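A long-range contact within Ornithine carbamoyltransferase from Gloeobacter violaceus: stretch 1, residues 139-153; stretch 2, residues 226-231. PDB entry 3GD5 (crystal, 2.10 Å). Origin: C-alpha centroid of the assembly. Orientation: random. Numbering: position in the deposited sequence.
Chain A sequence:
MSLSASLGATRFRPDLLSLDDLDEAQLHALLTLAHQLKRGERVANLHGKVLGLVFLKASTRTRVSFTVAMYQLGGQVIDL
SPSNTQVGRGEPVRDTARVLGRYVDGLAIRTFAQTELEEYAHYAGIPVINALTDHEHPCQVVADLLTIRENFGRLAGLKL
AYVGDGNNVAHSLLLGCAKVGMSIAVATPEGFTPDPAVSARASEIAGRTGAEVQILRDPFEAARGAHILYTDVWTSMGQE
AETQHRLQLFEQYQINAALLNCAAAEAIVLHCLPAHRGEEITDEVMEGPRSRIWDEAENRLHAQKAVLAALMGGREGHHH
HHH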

# COMPACT_ATOMS: atom_id res chain seq x y z
N CYS A 139 22.88 25.11 -0.87
CA CYS A 139 23.11 25.09 -2.30
C CYS A 139 22.14 25.94 -3.07
O CYS A 139 22.52 26.58 -4.04
CB CYS A 139 23.11 23.66 -2.83
SG CYS A 139 24.56 22.68 -2.25
N GLN A 140 20.88 25.96 -2.64
CA GLN A 140 19.87 26.78 -3.32
C GLN A 140 20.30 28.24 -3.27
O GLN A 140 20.33 28.94 -4.29
CB GLN A 140 18.51 26.62 -2.64
CG GLN A 140 17.42 27.55 -3.18
CD GLN A 140 17.10 27.28 -4.64
OE1 GLN A 140 16.81 26.13 -5.02
NE2 GLN A 140 17.15 28.32 -5.47
N VAL A 141 20.65 28.69 -2.07
CA VAL A 141 21.06 30.07 -1.87
C VAL A 141 22.31 30.48 -2.64
O VAL A 141 22.36 31.60 -3.15
CB VAL A 141 21.24 30.37 -0.36
CG1 VAL A 141 21.94 31.73 -0.14
CG2 VAL A 141 19.87 30.38 0.31
N VAL A 142 23.30 29.59 -2.74
CA VAL A 142 24.51 29.94 -3.49
C VAL A 142 24.12 30.15 -4.95
O VAL A 142 24.73 30.95 -5.67
CB VAL A 142 25.62 28.84 -3.38
CG1 VAL A 142 25.87 28.49 -1.91
CG2 VAL A 142 25.24 27.61 -4.16
N ALA A 143 23.08 29.46 -5.39
CA ALA A 143 22.60 29.59 -6.76
C ALA A 143 21.86 30.92 -6.91
O ALA A 143 21.99 31.61 -7.92
CB ALA A 143 21.67 28.42 -7.12
N ASP A 144 21.08 31.27 -5.90
CA ASP A 144 20.32 32.52 -5.94
C ASP A 144 21.27 33.71 -5.96
O ASP A 144 21.11 34.63 -6.77
CB ASP A 144 19.38 32.61 -4.73
CG ASP A 144 18.46 31.40 -4.60
OD1 ASP A 144 17.94 30.92 -5.64
OD2 ASP A 144 18.26 30.93 -3.46
N LEU A 145 22.26 33.68 -5.07
CA LEU A 145 23.26 34.73 -4.94
C LEU A 145 23.97 34.93 -6.28
O LEU A 145 24.15 36.06 -6.73
CB LEU A 145 24.27 34.35 -3.86
CG LEU A 145 24.28 35.09 -2.51
CD1 LEU A 145 22.89 35.54 -2.11
CD2 LEU A 145 24.88 34.16 -1.46
N LEU A 146 24.34 33.82 -6.91
CA LEU A 146 25.02 33.83 -8.20
C LEU A 146 24.10 34.41 -9.27
O LEU A 146 24.56 35.01 -10.24
CB LEU A 146 25.42 32.40 -8.56
CG LEU A 146 26.59 32.11 -9.51
CD1 LEU A 146 26.63 30.61 -9.76
CD2 LEU A 146 26.44 32.86 -10.82
N THR A 147 22.80 34.23 -9.09
CA THR A 147 21.84 34.74 -10.06
C THR A 147 21.69 36.25 -9.87
O THR A 147 21.65 36.99 -10.85
CB THR A 147 20.47 34.07 -9.89
OG1 THR A 147 20.61 32.65 -10.02
CG2 THR A 147 19.50 34.57 -10.97
N ILE A 148 21.62 36.69 -8.62
CA ILE A 148 21.48 38.11 -8.31
C ILE A 148 22.70 38.84 -8.85
O ILE A 148 22.57 39.87 -9.50
CB ILE A 148 21.36 38.36 -6.78
CG1 ILE A 148 20.09 37.68 -6.25
CG2 ILE A 148 21.33 39.85 -6.48
CD1 ILE A 148 19.89 37.85 -4.75
N ARG A 149 23.88 38.29 -8.57
CA ARG A 149 25.13 38.87 -9.04
C ARG A 149 25.10 39.05 -10.56
O ARG A 149 25.44 40.11 -11.07
CB ARG A 149 26.30 37.97 -8.62
CG ARG A 149 27.56 38.09 -9.48
CD ARG A 149 28.30 39.41 -9.31
NE ARG A 149 28.90 39.56 -7.98
CZ ARG A 149 29.86 40.44 -7.69
NH1 ARG A 149 30.35 40.51 -6.46
NH2 ARG A 149 30.34 41.23 -8.64
N GLU A 150 24.68 38.02 -11.28
CA GLU A 150 24.62 38.09 -12.74
C GLU A 150 23.61 39.13 -13.22
O GLU A 150 23.69 39.59 -14.36
CB GLU A 150 24.26 36.73 -13.34
CG GLU A 150 25.23 35.61 -13.00
CD GLU A 150 24.84 34.27 -13.63
OE1 GLU A 150 23.65 33.89 -13.52
OE2 GLU A 150 25.72 33.61 -14.23
N ASN A 151 22.66 39.50 -12.37
CA ASN A 151 21.65 40.49 -12.75
C ASN A 151 21.98 41.94 -12.40
O ASN A 151 21.56 42.86 -13.11
CB ASN A 151 20.29 40.14 -12.14
CG ASN A 151 19.54 39.10 -12.94
OD1 ASN A 151 19.84 37.90 -12.86
ND2 ASN A 151 18.57 39.54 -13.73
N PHE A 152 22.71 42.16 -11.31
CA PHE A 152 23.04 43.52 -10.91
C PHE A 152 24.54 43.82 -10.90
O PHE A 152 24.96 44.93 -10.59
CB PHE A 152 22.46 43.82 -9.52
CG PHE A 152 20.96 43.73 -9.46
CD1 PHE A 152 20.33 42.54 -9.11
CD2 PHE A 152 20.17 44.84 -9.74
CE1 PHE A 152 18.94 42.46 -9.03
CE2 PHE A 152 18.78 44.78 -9.67
CZ PHE A 152 18.16 43.58 -9.31
N GLY A 153 25.34 42.81 -11.24
CA GLY A 153 26.78 43.00 -11.26
C GLY A 153 27.37 43.27 -9.89
O GLY A 153 28.51 43.71 -9.77
N ALA A 226 13.20 46.98 -2.48
CA ALA A 226 13.94 45.75 -2.71
C ALA A 226 14.28 45.58 -4.18
O ALA A 226 13.50 45.97 -5.05
CB ALA A 226 13.13 44.55 -2.22
N HIS A 227 15.44 45.00 -4.46
CA HIS A 227 15.87 44.76 -5.84
C HIS A 227 15.49 43.33 -6.21
O HIS A 227 15.54 42.94 -7.37
CB HIS A 227 17.38 44.91 -5.96
CG HIS A 227 17.90 46.20 -5.41
ND1 HIS A 227 17.95 47.36 -6.16
CD2 HIS A 227 18.37 46.52 -4.18
CE1 HIS A 227 18.43 48.34 -5.41
NE2 HIS A 227 18.69 47.85 -4.21
N ILE A 228 15.12 42.56 -5.19
CA ILE A 228 14.77 41.17 -5.37
C ILE A 228 13.64 40.75 -4.44
O ILE A 228 13.74 40.90 -3.23
CB ILE A 228 15.99 40.25 -5.07
CG1 ILE A 228 17.20 40.69 -5.89
CG2 ILE A 228 15.66 38.79 -5.36
CD1 ILE A 228 18.44 40.94 -5.05
N LEU A 229 12.55 40.25 -5.02
CA LEU A 229 11.44 39.73 -4.22
C LEU A 229 11.57 38.20 -4.31
O LEU A 229 11.62 37.64 -5.40
CB LEU A 229 10.10 40.21 -4.77
CG LEU A 229 9.85 41.71 -4.64
CD1 LEU A 229 8.46 42.03 -5.16
CD2 LEU A 229 9.98 42.14 -3.18
N TYR A 230 11.63 37.55 -3.16
CA TYR A 230 11.82 36.11 -3.09
C TYR A 230 10.71 35.42 -2.32
O TYR A 230 10.26 35.91 -1.29
CB TYR A 230 13.15 35.82 -2.40
CG TYR A 230 13.73 34.44 -2.64
CD1 TYR A 230 13.10 33.29 -2.16
CD2 TYR A 230 14.94 34.29 -3.31
CE1 TYR A 230 13.66 32.02 -2.34
CE2 TYR A 230 15.51 33.04 -3.50
CZ TYR A 230 14.87 31.91 -3.02
OH TYR A 230 15.44 30.67 -3.25
N THR A 231 10.26 34.29 -2.83
CA THR A 231 9.23 33.54 -2.14
C THR A 231 9.38 32.05 -2.41
O THR A 231 10.17 31.64 -3.26
CB THR A 231 7.82 33.99 -2.55
OG1 THR A 231 6.87 33.44 -1.62
CG2 THR A 231 7.48 33.53 -3.95

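The rule of this contact is a four-residue step. A helix packs against a strand that runs nearly antiparallel to it, the two directions at 158° and the axes 11.6 Å apart at their closest, and the helix spends one residue per turn on its partner: Gln140, Asp144, Ile148 and Phe152. All four point their CA-to-CB bonds toward the strand side. The strand answers with alternation, as extended chain must: Ile228 and Tyr230 point toward the helix, while Leu229 between them is out of its reach. Because the directions oppose, rising numbers on the helix meet falling numbers on the other stretch. The seam is slim, 292 Å² with both sides summed, so each side chain counts.

Gln140 opens the walk mainly as a support for its neighbour. Its chi1 is t and its chi2 p, and this bent chain brings NE2 to 2.7 Å from Asp144 OD1, a hydrogen bond between residues one turn apart. Gln140 NE2 also lies 3.7 Å from Tyr230 OH, a contact rather than a bond. The amide suits the position because it can donate to the carboxylate while its other end, OE1, is hydrogen-bonded elsewhere in the structure.

Asp144 is the polar anchor. With chi1 in m, it accepts the hydroxyl proton of Tyr230, Tyr230 OH to Asp144 OD2 at 2.8 Å, while OD1 takes the amide of Gln140. A buried carboxylate needs such donors, and here each oxygen has one. The acid is short and the tyrosine long, which fits the backbone spacing: the CA atoms of Asp144 and Tyr230 are 9.7 Å apart. Asp144 OD2 lies at the edge of the Tyr230 ring, near its plane, as expected for a partner of the phenolic hydroxyl.

One turn on, the chemistry becomes apolar. Ile148, with chi1 m and chi2 t, meets Ile228 through Ile148 CG2 to Ile228 CD1 at 3.4 Å, a tight approach between two buried branched side chains. Here the backbones come nearer, 7.9 Å between the CA atoms of Ile148 and Ile228, and two aliphatic residues fill the narrower gap. Ile228 has its chi2 between wells at 127°, so it does not sit in a standard rotamer.

Phe152 closes the helix side, with chi1 in m and its ring reaching two residues at once. Phe152 CE1 lies 4.0 Å from Ile228 CG1, extending the apolar patch begun one turn earlier. Phe152 CZ comes to 3.3 Å from His227 O, a backbone oxygen, and Phe152 CZ is 3.7 Å from His227 CB. The His227 side chain starts toward the helix, but its end leads away; even so, its ring presents an edge to the face of Phe152, with centroids 5.8 Å apart and planes at 72°. A large flat residue suits this partly exposed end, where it can cover both the isoleucine and the loop before the strand.

Gly153 then leaves helical geometry with a positive phi of 65°, a conformation that favours glycine, and makes no contact with the second stretch.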